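Uracil-dna glycosylase (Deinococcus radiodurans, PDB 4UQM) is a DNA-binding glycosylase of the uracil-DNA glycosylase superfamily, built round a four-stranded parallel beta-sheet flanked by helices. Local coordinates at residues Asn110-Ile119 against Glu212-Ser222. The protein carries 1 engineered substitution. Numbering follows the deposited sequence.
With nucleotides of chain C; nucleotides of chain B.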
ATOM      1  N   ASN A 110      -9.414  -6.582 -11.002  1.00 17.41           N
ATOM      2  CA  ASN A 110     -10.167  -7.359 -10.017  1.00 17.87           C
ATOM      3  C   ASN A 110     -10.640  -6.495  -8.860  1.00 16.74           C
ATOM      4  O   ASN A 110     -11.762  -6.677  -8.392  1.00 18.44           O
ATOM      5  CB  ASN A 110      -9.323  -8.526  -9.535  1.00 17.28           C
ATOM      6  CG  ASN A 110      -9.263  -9.645 -10.549  1.00 19.94           C
ATOM      7  OD1 ASN A 110     -10.054  -9.693 -11.489  1.00 21.24           O
ATOM      8  ND2 ASN A 110      -8.366 -10.594 -10.334  1.00 20.12           N
ATOM      9  N   ILE A 111      -9.817  -5.568  -8.377  1.00 16.72           N
ATOM     10  CA  ILE A 111     -10.259  -4.590  -7.419  1.00 16.82           C
ATOM     11  C   ILE A 111     -11.524  -3.871  -7.921  1.00 17.48           C
ATOM     12  O   ILE A 111     -12.496  -3.662  -7.169  1.00 18.34           O
ATOM     13  CB  ILE A 111      -9.121  -3.605  -7.058  1.00 16.78           C
ATOM     14  CG1 ILE A 111      -8.091  -4.280  -6.138  1.00 16.38           C
ATOM     15  CG2 ILE A 111      -9.635  -2.329  -6.386  1.00 16.53           C
ATOM     16  CD1 ILE A 111      -6.765  -3.549  -6.135  1.00 16.96           C
ATOM     17  N   TYR A 112     -11.470  -3.403  -9.164  1.00 16.83           N
ATOM     18  CA  TYR A 112     -12.640  -2.729  -9.786  1.00 18.17           C
ATOM     19  C   TYR A 112     -13.877  -3.646  -9.844  1.00 19.63           C
ATOM     20  O   TYR A 112     -15.006  -3.187  -9.598  1.00 20.63           O
ATOM     21  CB  TYR A 112     -12.309  -2.210 -11.168  1.00 18.15           C
ATOM     22  CG  TYR A 112     -11.404  -0.981 -11.258  1.00 18.75           C
ATOM     23  CD1 TYR A 112     -10.999  -0.261 -10.117  1.00 18.17           C
ATOM     24  CD2 TYR A 112     -10.907  -0.556 -12.488  1.00 18.65           C
ATOM     25  CE1 TYR A 112     -10.203   0.831 -10.212  1.00 18.40           C
ATOM     26  CE2 TYR A 112     -10.087   0.567 -12.600  1.00 19.36           C
ATOM     27  CZ  TYR A 112      -9.737   1.270 -11.458  1.00 17.82           C
ATOM     28  OH  TYR A 112      -8.928   2.361 -11.571  1.00 18.73           O
ATOM     29  N   LYS A 113     -13.685  -4.932 -10.132  1.00 19.46           N
ATOM     30  CA  LYS A 113     -14.815  -5.895 -10.183  1.00 21.05           C
ATOM     31  C   LYS A 113     -15.448  -6.007  -8.817  1.00 20.18           C
ATOM     32  O   LYS A 113     -16.685  -5.991  -8.678  1.00 22.19           O
ATOM     33  CB  LYS A 113     -14.370  -7.302 -10.682  1.00 21.75           C
ATOM     34  CG  LYS A 113     -14.079  -7.396 -12.168  1.00 23.39           C
ATOM     35  CD  LYS A 113     -13.565  -8.782 -12.583  1.00 28.86           C
ATOM     36  CE  LYS A 113     -12.362  -8.707 -13.489  1.00 31.94           C
ATOM     37  NZ  LYS A 113     -11.819 -10.039 -13.875  1.00 36.13           N
ATOM     38  N   GLU A 114     -14.626  -6.125  -7.783  1.00 18.96           N
ATOM     39  CA  GLU A 114     -15.121  -6.259  -6.445  1.00 19.52           C
ATOM     40  C   GLU A 114     -15.830  -4.961  -5.974  1.00 19.59           C
ATOM     41  O   GLU A 114     -16.917  -5.013  -5.358  1.00 20.65           O
ATOM     42  CB  GLU A 114     -13.989  -6.670  -5.503  1.00 18.86           C
ATOM     43  CG  GLU A 114     -14.429  -6.849  -4.057  1.00 20.28           C
ATOM     44  CD  GLU A 114     -15.340  -8.022  -3.812  1.00 22.41           C
ATOM     45  OE1 GLU A 114     -15.414  -8.932  -4.660  1.00 23.12           O
ATOM     46  OE2 GLU A 114     -15.974  -8.044  -2.708  1.00 23.18           O
ATOM     47  N   LEU A 115     -15.241  -3.801  -6.260  1.00 19.13           N
ATOM     48  CA  LEU A 115     -15.893  -2.488  -5.982  1.00 19.14           C
ATOM     49  C   LEU A 115     -17.240  -2.354  -6.663  1.00 20.00           C
ATOM     50  O   LEU A 115     -18.188  -1.871  -6.056  1.00 20.94           O
ATOM     51  CB  LEU A 115     -14.967  -1.360  -6.441  1.00 18.90           C
ATOM     52  CG  LEU A 115     -13.937  -0.897  -5.420  1.00 18.81           C
ATOM     53  CD1 LEU A 115     -12.878  -0.038  -6.080  1.00 19.79           C
ATOM     54  CD2 LEU A 115     -14.620  -0.110  -4.276  1.00 20.23           C
ATOM     55  N   THR A 116     -17.330  -2.807  -7.915  1.00 20.22           N
ATOM     56  CA  THR A 116     -18.573  -2.733  -8.680  1.00 22.02           C
ATOM     57  C   THR A 116     -19.668  -3.529  -7.968  1.00 23.74           C
ATOM     58  O   THR A 116     -20.798  -3.060  -7.903  1.00 25.93           O
ATOM     59  CB  THR A 116     -18.340  -3.236 -10.112  1.00 22.57           C
ATOM     60  OG1 THR A 116     -17.438  -2.336 -10.765  1.00 22.48           O
ATOM     61  CG2 THR A 116     -19.653  -3.305 -10.940  1.00 25.62           C
ATOM     62  N   GLU A 117     -19.335  -4.660  -7.352  1.00 24.06           N
ATOM     63  CA  GLU A 117     -20.321  -5.430  -6.640  1.00 25.09           C
ATOM     64  C   GLU A 117     -20.546  -4.949  -5.212  1.00 26.29           C
ATOM     65  O   GLU A 117     -21.649  -5.077  -4.705  1.00 27.48           O
ATOM     66  CB  GLU A 117     -19.924  -6.902  -6.625  1.00 25.70           C
ATOM     67  CG  GLU A 117     -19.824  -7.542  -7.989  1.00 30.29           C
ATOM     68  CD  GLU A 117     -21.044  -7.329  -8.889  1.00 33.93           C
ATOM     69  OE1 GLU A 117     -22.177  -7.668  -8.491  1.00 38.19           O
ATOM     70  OE2 GLU A 117     -20.878  -6.783 -10.019  1.00 37.59           O
ATOM     71  N   ASP A 118     -19.506  -4.413  -4.575  1.00 21.68           N
ATOM     72  CA  ASP A 118     -19.522  -4.159  -3.165  1.00 22.41           C
ATOM     73  C   ASP A 118     -20.139  -2.781  -2.811  1.00 22.66           C
ATOM     74  O   ASP A 118     -20.739  -2.624  -1.752  1.00 25.00           O
ATOM     75  CB  ASP A 118     -18.070  -4.216  -2.652  1.00 20.63           C
ATOM     76  CG  ASP A 118     -17.955  -4.148  -1.152  1.00 21.73           C
ATOM     77  OD1 ASP A 118     -18.929  -4.551  -0.448  1.00 23.26           O
ATOM     78  OD2 ASP A 118     -16.874  -3.699  -0.661  1.00 21.84           O
ATOM     79  N   ILE A 119     -19.859  -1.785  -3.640  1.00 21.68           N
ATOM     80  CA  ILE A 119     -20.270  -0.398  -3.408  1.00 22.49           C
ATOM     81  C   ILE A 119     -21.262  -0.020  -4.517  1.00 23.72           C
ATOM     82  O   ILE A 119     -20.874   0.312  -5.631  1.00 23.64           O
ATOM     83  CB  ILE A 119     -19.025   0.552  -3.455  1.00 23.08           C
ATOM     84  CG1 ILE A 119     -17.967   0.199  -2.389  1.00 22.58           C
ATOM     85  CG2 ILE A 119     -19.429   2.036  -3.368  1.00 24.48           C
ATOM     86  CD1 ILE A 119     -18.392   0.438  -0.972  1.00 22.95           C
ATOM     87  N   GLU A 212      -7.460 -14.842  -7.082  1.00 20.48           N
ATOM     88  CA  GLU A 212      -8.713 -14.100  -7.029  1.00 20.68           C
ATOM     89  C   GLU A 212      -9.844 -14.838  -6.336  1.00 22.46           C
ATOM     90  O   GLU A 212     -10.727 -14.182  -5.751  1.00 21.55           O
ATOM     91  CB  GLU A 212      -9.135 -13.588  -8.409  1.00 20.44           C
ATOM     92  CG  GLU A 212      -9.538 -14.724  -9.335  1.00 22.33           C
ATOM     93  CD  GLU A 212      -9.881 -14.295 -10.748  1.00 23.76           C
ATOM     94  OE1 GLU A 212      -9.363 -13.291 -11.231  1.00 23.14           O
ATOM     95  OE2 GLU A 212     -10.701 -14.999 -11.375  1.00 27.31           O
ATOM     96  N   GLN A 213      -9.822 -16.183  -6.349  1.00 22.81           N
ATOM     97  CA  GLN A 213     -10.840 -16.927  -5.603  1.00 23.43           C
ATOM     98  C   GLN A 213     -10.841 -16.612  -4.095  1.00 23.30           C
ATOM     99  O   GLN A 213     -11.857 -16.809  -3.423  1.00 25.95           O
ATOM    100  CB  GLN A 213     -10.665 -18.436  -5.797  1.00 24.02           C
ATOM    101  CG  GLN A 213      -9.391 -19.045  -5.197  1.00 26.43           C
ATOM    102  CD  GLN A 213      -9.260 -20.534  -5.428  1.00 28.29           C
ATOM    103  OE1 GLN A 213      -8.178 -21.032  -5.726  1.00 30.54           O
ATOM    104  NE2 GLN A 213     -10.351 -21.248  -5.298  1.00 32.56           N
ATOM    105  N   TYR A 214      -9.685 -16.163  -3.581  1.00 21.63           N
ATOM    106  CA  TYR A 214      -9.531 -15.801  -2.165  1.00 21.47           C
ATOM    107  C   TYR A 214      -9.825 -14.321  -1.861  1.00 20.58           C
ATOM    108  O   TYR A 214      -9.709 -13.884  -0.722  1.00 21.02           O
ATOM    109  CB  TYR A 214      -8.148 -16.179  -1.694  1.00 22.11           C
ATOM    110  CG  TYR A 214      -7.795 -17.626  -1.844  1.00 23.20           C
ATOM    111  CD1 TYR A 214      -8.327 -18.574  -0.975  1.00 26.53           C
ATOM    112  CD2 TYR A 214      -6.886 -18.056  -2.803  1.00 23.50           C
ATOM    113  CE1 TYR A 214      -8.000 -19.933  -1.102  1.00 28.03           C
ATOM    114  CE2 TYR A 214      -6.563 -19.391  -2.942  1.00 24.41           C
ATOM    115  CZ  TYR A 214      -7.089 -20.328  -2.085  1.00 25.09           C
ATOM    116  OH  TYR A 214      -6.722 -21.675  -2.196  1.00 27.83           O
ATOM    117  N   PHE A 215     -10.133 -13.560  -2.913  1.00 20.39           N
ATOM    118  CA  PHE A 215     -10.403 -12.113  -2.834  1.00 19.52           C
ATOM    119  C   PHE A 215     -11.859 -11.744  -3.150  1.00 20.47           C
ATOM    120  O   PHE A 215     -12.487 -10.979  -2.405  1.00 21.50           O
ATOM    121  CB  PHE A 215      -9.466 -11.387  -3.806  1.00 17.86           C
ATOM    122  CG  PHE A 215      -9.779  -9.919  -3.964  1.00 18.07           C
ATOM    123  CD1 PHE A 215      -9.435  -9.020  -2.970  1.00 18.34           C
ATOM    124  CD2 PHE A 215     -10.414  -9.423  -5.108  1.00 19.29           C
ATOM    125  CE1 PHE A 215      -9.711  -7.658  -3.106  1.00 18.85           C
ATOM    126  CE2 PHE A 215     -10.737  -8.065  -5.240  1.00 17.97           C
ATOM    127  CZ  PHE A 215     -10.378  -7.209  -4.232  1.00 17.41           C
ATOM    128  N   PHE A 216     -12.392 -12.298  -4.246  1.00 21.74           N
ATOM    129  CA  PHE A 216     -13.757 -11.956  -4.621  1.00 22.07           C
ATOM    130  C   PHE A 216     -14.753 -12.304  -3.536  1.00 22.88           C
ATOM    131  O   PHE A 216     -14.660 -13.352  -2.917  1.00 24.44           O
ATOM    132  CB  PHE A 216     -14.140 -12.650  -5.901  1.00 23.03           C
ATOM    133  CG  PHE A 216     -13.463 -12.132  -7.130  1.00 23.48           C
ATOM    134  CD1 PHE A 216     -13.189 -10.764  -7.321  1.00 23.92           C
ATOM    135  CD2 PHE A 216     -13.162 -13.028  -8.140  1.00 25.20           C
ATOM    136  CE1 PHE A 216     -12.591 -10.326  -8.498  1.00 23.82           C
ATOM    137  CE2 PHE A 216     -12.596 -12.576  -9.328  1.00 26.45           C
ATOM    138  CZ  PHE A 216     -12.290 -11.238  -9.488  1.00 24.83           C
ATOM    139  N   GLY A 217     -15.700 -11.398  -3.322  1.00 24.32           N
ATOM    140  CA  GLY A 217     -16.792 -11.638  -2.340  1.00 24.54           C
ATOM    141  C   GLY A 217     -16.452 -11.268  -0.905  1.00 24.74           C
ATOM    142  O   GLY A 217     -17.314 -11.358   0.006  1.00 26.16           O
ATOM    143  N   THR A 218     -15.242 -10.749  -0.667  1.00 21.55           N
ATOM    144  CA  THR A 218     -14.841 -10.417   0.678  1.00 21.36           C
ATOM    145  C   THR A 218     -15.303  -9.010   1.117  1.00 21.29           C
ATOM    146  O   THR A 218     -15.215  -8.671   2.304  1.00 23.16           O
ATOM    147  CB  THR A 218     -13.325 -10.552   0.857  1.00 22.04           C
ATOM    148  OG1 THR A 218     -12.643  -9.728  -0.097  1.00 22.01           O
ATOM    149  CG2 THR A 218     -12.932 -12.038   0.678  1.00 23.62           C
ATOM    150  N   ARG A 219     -15.816  -8.217   0.178  1.00 21.61           N
ATOM    151  CA  ARG A 219     -16.451  -6.908   0.510  1.00 21.78           C
ATOM    152  C   ARG A 219     -15.641  -5.995   1.403  1.00 20.12           C
ATOM    153  O   ARG A 219     -16.154  -5.459   2.357  1.00 21.35           O
ATOM    154  CB  ARG A 219     -17.815  -7.184   1.144  1.00 23.80           C
ATOM    155  CG  ARG A 219     -18.742  -7.909   0.188  1.00 26.14           C
ATOM    156  CD  ARG A 219     -20.220  -7.752   0.565  1.00 29.19           C
ATOM    157  NE  ARG A 219     -20.649  -6.385   0.232  1.00 27.41           N
ATOM    158  CZ  ARG A 219     -21.802  -5.792   0.492  1.00 29.74           C
ATOM    159  NH1 ARG A 219     -22.805  -6.427   1.079  1.00 35.07           N
ATOM    160  NH2 ARG A 219     -21.946  -4.523   0.128  1.00 29.63           N
ATOM    161  N   PRO A 220     -14.375  -5.767   1.069  1.00 19.57           N
ATOM    162  CA  PRO A 220     -13.540  -5.014   1.996  1.00 19.18           C
ATOM    163  C   PRO A 220     -13.920  -3.510   2.018  1.00 18.44           C
ATOM    164  O   PRO A 220     -13.661  -2.815   2.989  1.00 19.07           O
ATOM    165  CB  PRO A 220     -12.144  -5.244   1.440  1.00 18.93           C
ATOM    166  CG  PRO A 220     -12.354  -5.441  -0.028  1.00 18.67           C
ATOM    167  CD  PRO A 220     -13.619  -6.221  -0.120  1.00 20.13           C
ATOM    168  N   PHE A 221     -14.461  -3.018   0.917  1.00 19.08           N
ATOM    169  CA  PHE A 221     -14.679  -1.564   0.707  1.00 17.87           C
ATOM    170  C   PHE A 221     -15.884  -1.095   1.539  1.00 19.73           C
ATOM    171  O   PHE A 221     -15.810  -0.083   2.283  1.00 19.39           O
ATOM    172  CB  PHE A 221     -14.783  -1.254  -0.783  1.00 19.57           C
ATOM    173  CG  PHE A 221     -13.645  -1.824  -1.591  1.00 18.38           C
ATOM    174  CD1 PHE A 221     -12.347  -1.280  -1.495  1.00 17.79           C
ATOM    175  CD2 PHE A 221     -13.840  -2.949  -2.361  1.00 17.84           C
ATOM    176  CE1 PHE A 221     -11.278  -1.830  -2.184  1.00 17.27           C
ATOM    177  CE2 PHE A 221     -12.750  -3.506  -3.076  1.00 18.80           C
ATOM    178  CZ  PHE A 221     -11.478  -2.947  -2.944  1.00 18.42           C
ATOM    179  N   SER A 222     -16.951  -1.886   1.509  1.00 19.99           N
ATOM    180  CA  SER A 222     -18.097  -1.598   2.341  1.00 21.25           C
ATOM    181  C   SER A 222     -17.808  -1.853   3.817  1.00 21.77           C
ATOM    182  O   SER A 222     -18.239  -1.085   4.672  1.00 22.64           O
ATOM    183  CB  SER A 222     -19.327  -2.373   1.890  1.00 22.34           C
ATOM    184  OG  SER A 222     -19.100  -3.750   1.981  1.00 22.79           O
TER
ATOM    185  P    DG C  11     -11.166 -14.932 -15.342  1.00 45.38           P
ATOM    186  OP1  DG C  11     -11.376 -14.293 -14.039  1.00 46.60           O
ATOM    187  OP2  DG C  11     -11.971 -16.099 -15.724  1.00 48.43           O
ATOM    188  O5'  DG C  11     -11.390 -13.867 -16.498  1.00 49.42           O
ATOM    189  C5'  DG C  11     -10.642 -12.658 -16.533  1.00 49.01           C
ATOM    190  C4'  DG C  11      -9.946 -12.543 -17.866  1.00 48.26           C
ATOM    191  O4'  DG C  11      -8.819 -13.449 -17.912  1.00 47.75           O
ATOM    192  C3'  DG C  11     -10.812 -12.888 -19.080  1.00 50.75           C
ATOM    193  O3'  DG C  11     -10.374 -12.098 -20.173  1.00 54.02           O
ATOM    194  C2'  DG C  11     -10.338 -14.275 -19.458  1.00 50.04           C
ATOM    195  C1'  DG C  11      -8.868 -14.120 -19.157  1.00 47.02           C
ATOM    196  N9   DG C  11      -8.085 -15.346 -19.072  1.00 44.45           N
ATOM    197  C8   DG C  11      -8.544 -16.632 -19.198  1.00 44.22           C
ATOM    198  N7   DG C  11      -7.592 -17.520 -19.183  1.00 42.50           N
ATOM    199  C5   DG C  11      -6.434 -16.775 -19.044  1.00 40.81           C
ATOM    200  C6   DG C  11      -5.086 -17.188 -18.953  1.00 38.19           C
ATOM    201  O6   DG C  11      -4.631 -18.329 -18.962  1.00 38.13           O
ATOM    202  N1   DG C  11      -4.230 -16.103 -18.847  1.00 37.73           N
ATOM    203  C2   DG C  11      -4.621 -14.791 -18.802  1.00 40.19           C
ATOM    204  N2   DG C  11      -3.648 -13.887 -18.716  1.00 40.74           N
ATOM    205  N3   DG C  11      -5.872 -14.394 -18.899  1.00 42.47           N
ATOM    206  C4   DG C  11      -6.721 -15.430 -19.005  1.00 41.01           C
ATOM    207  P    DT C  10      -8.827 -19.709 -12.315  0.60 35.18           P
ATOM    208  OP1  DT C  10     -10.247 -19.320 -12.065  0.60 40.94           O
ATOM    209  OP2  DT C  10      -8.531 -20.928 -13.141  0.60 38.77           O
ATOM    210  O5'  DT C  10      -8.084 -18.459 -12.955  0.60 37.76           O
ATOM    211  C5'  DT C  10      -8.378 -17.105 -12.574  0.60 37.62           C
ATOM    212  C4'  DT C  10      -8.047 -16.199 -13.735  0.60 38.69           C
ATOM    213  O4'  DT C  10      -6.758 -16.604 -14.255  0.60 39.05           O
ATOM    214  C3'  DT C  10      -9.037 -16.298 -14.897  0.60 39.91           C
ATOM    215  O3'  DT C  10      -9.618 -15.062 -15.255  0.60 42.77           O
ATOM    216  C2'  DT C  10      -8.182 -16.500 -16.129  0.60 40.83           C
ATOM    217  C1'  DT C  10      -6.843 -16.984 -15.621  0.60 38.28           C
ATOM    218  N1   DT C  10      -6.567 -18.438 -15.730  0.60 38.55           N
ATOM    219  C2   DT C  10      -7.601 -19.357 -15.738  0.60 38.22           C
ATOM    220  O2   DT C  10      -8.772 -19.051 -15.602  0.60 44.01           O
ATOM    221  N3   DT C  10      -7.205 -20.662 -15.883  0.60 37.57           N
ATOM    222  C4   DT C  10      -5.913 -21.133 -16.024  0.60 35.60           C
ATOM    223  O4   DT C  10      -5.712 -22.341 -16.125  0.60 36.06           O
ATOM    224  C5   DT C  10      -4.884 -20.116 -16.039  0.60 34.70           C
ATOM    225  C7   DT C  10      -3.455 -20.531 -16.197  0.60 35.02           C
ATOM    226  C6   DT C  10      -5.258 -18.838 -15.899  0.60 35.93           C
TER
ATOM    227  P    DT B  11      -2.059 -14.800  -1.678  1.00 20.72           P
ATOM    228  OP1  DT B  11      -3.308 -14.186  -1.187  1.00 21.09           O
ATOM    229  OP2  DT B  11      -0.781 -14.487  -0.972  1.00 20.87           O
ATOM    230  O5'  DT B  11      -2.249 -16.393  -1.581  1.00 21.19           O
ATOM    231  C5'  DT B  11      -3.580 -16.935  -1.723  1.00 23.07           C
ATOM    232  C4'  DT B  11      -3.482 -18.409  -1.400  1.00 22.85           C
ATOM    233  O4'  DT B  11      -2.778 -19.100  -2.470  1.00 21.00           O
ATOM    234  C3'  DT B  11      -2.704 -18.701  -0.113  1.00 24.74           C
ATOM    235  O3'  DT B  11      -3.226 -19.918   0.404  1.00 27.19           O
ATOM    236  C2'  DT B  11      -1.353 -19.159  -0.619  1.00 22.93           C
ATOM    237  C1'  DT B  11      -1.784 -19.887  -1.894  1.00 22.08           C
ATOM    238  N1   DT B  11      -0.738 -20.166  -2.887  1.00 22.54           N
ATOM    239  C2   DT B  11      -0.805 -21.372  -3.549  1.00 23.47           C
ATOM    240  O2   DT B  11      -1.736 -22.147  -3.420  1.00 21.76           O
ATOM    241  N3   DT B  11       0.233 -21.609  -4.410  1.00 22.30           N
ATOM    242  C4   DT B  11       1.317 -20.778  -4.660  1.00 23.02           C
ATOM    243  O4   DT B  11       2.167 -21.106  -5.477  1.00 22.05           O
ATOM    244  C5   DT B  11       1.329 -19.542  -3.926  1.00 23.31           C
ATOM    245  C7   DT B  11       2.461 -18.582  -4.141  1.00 22.88           C
ATOM    246  C6   DT B  11       0.315 -19.296  -3.090  1.00 22.87           C
TER
HETATM  247  O   HOH W   1      -9.080 -11.925 -13.692  1.00 30.24           O
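At the amino end of helix 220-230, Asp118, from the end of helix 106-118, accepts the N-H of Ser222, while Glu114, one turn earlier, serves the preceding turn and the N-cap residue Arg219. Glu114 CG lies anti to the backbone N (chi1 -179°) and the chain bends at chi2, bringing the carboxylate against the type II turn Phe215-Thr218. Glu114 OE1 takes a nearly straight bond from Gly217 N (2.8 Å, 172°), on the syn side; Glu114 OE2 accepts from Arg219 N at 2.9 Å, on the anti side, both donors being tilted about 30° from the carboxylate plane. In this alpha/beta fold of the UDG superfamily, the contact joins two helices beside the parallel sheet. Asp118 OD2 receives Ser222 N from above the carboxylate plane (2.8 Å); the amino end of helix 220-230 would be expected to stabilise the carboxylate's negative charge. Asp118 OD1 accepts from both Ser222 OG and Arg219 NE, the latter a 2.6 Å salt bridge, and Arg219 grips side-on, its NH2 bonding to Asp118 O. The helices also join through Phe221, a knob among Ile111, Glu114, Leu115 and Asp118: Leu115 CD2 makes a CH-pi contact over one face, 3.7 Å from the Phe221 ring centroid, with Pro220 CG on the opposite face. Toward the DNA, Asn110 ND2 donates to Glu212 OE1 at 3.0 Å and also to Pro207 O, while Glu212 OE2 lies 2.8 Å from OP1 of DG11 of chain C.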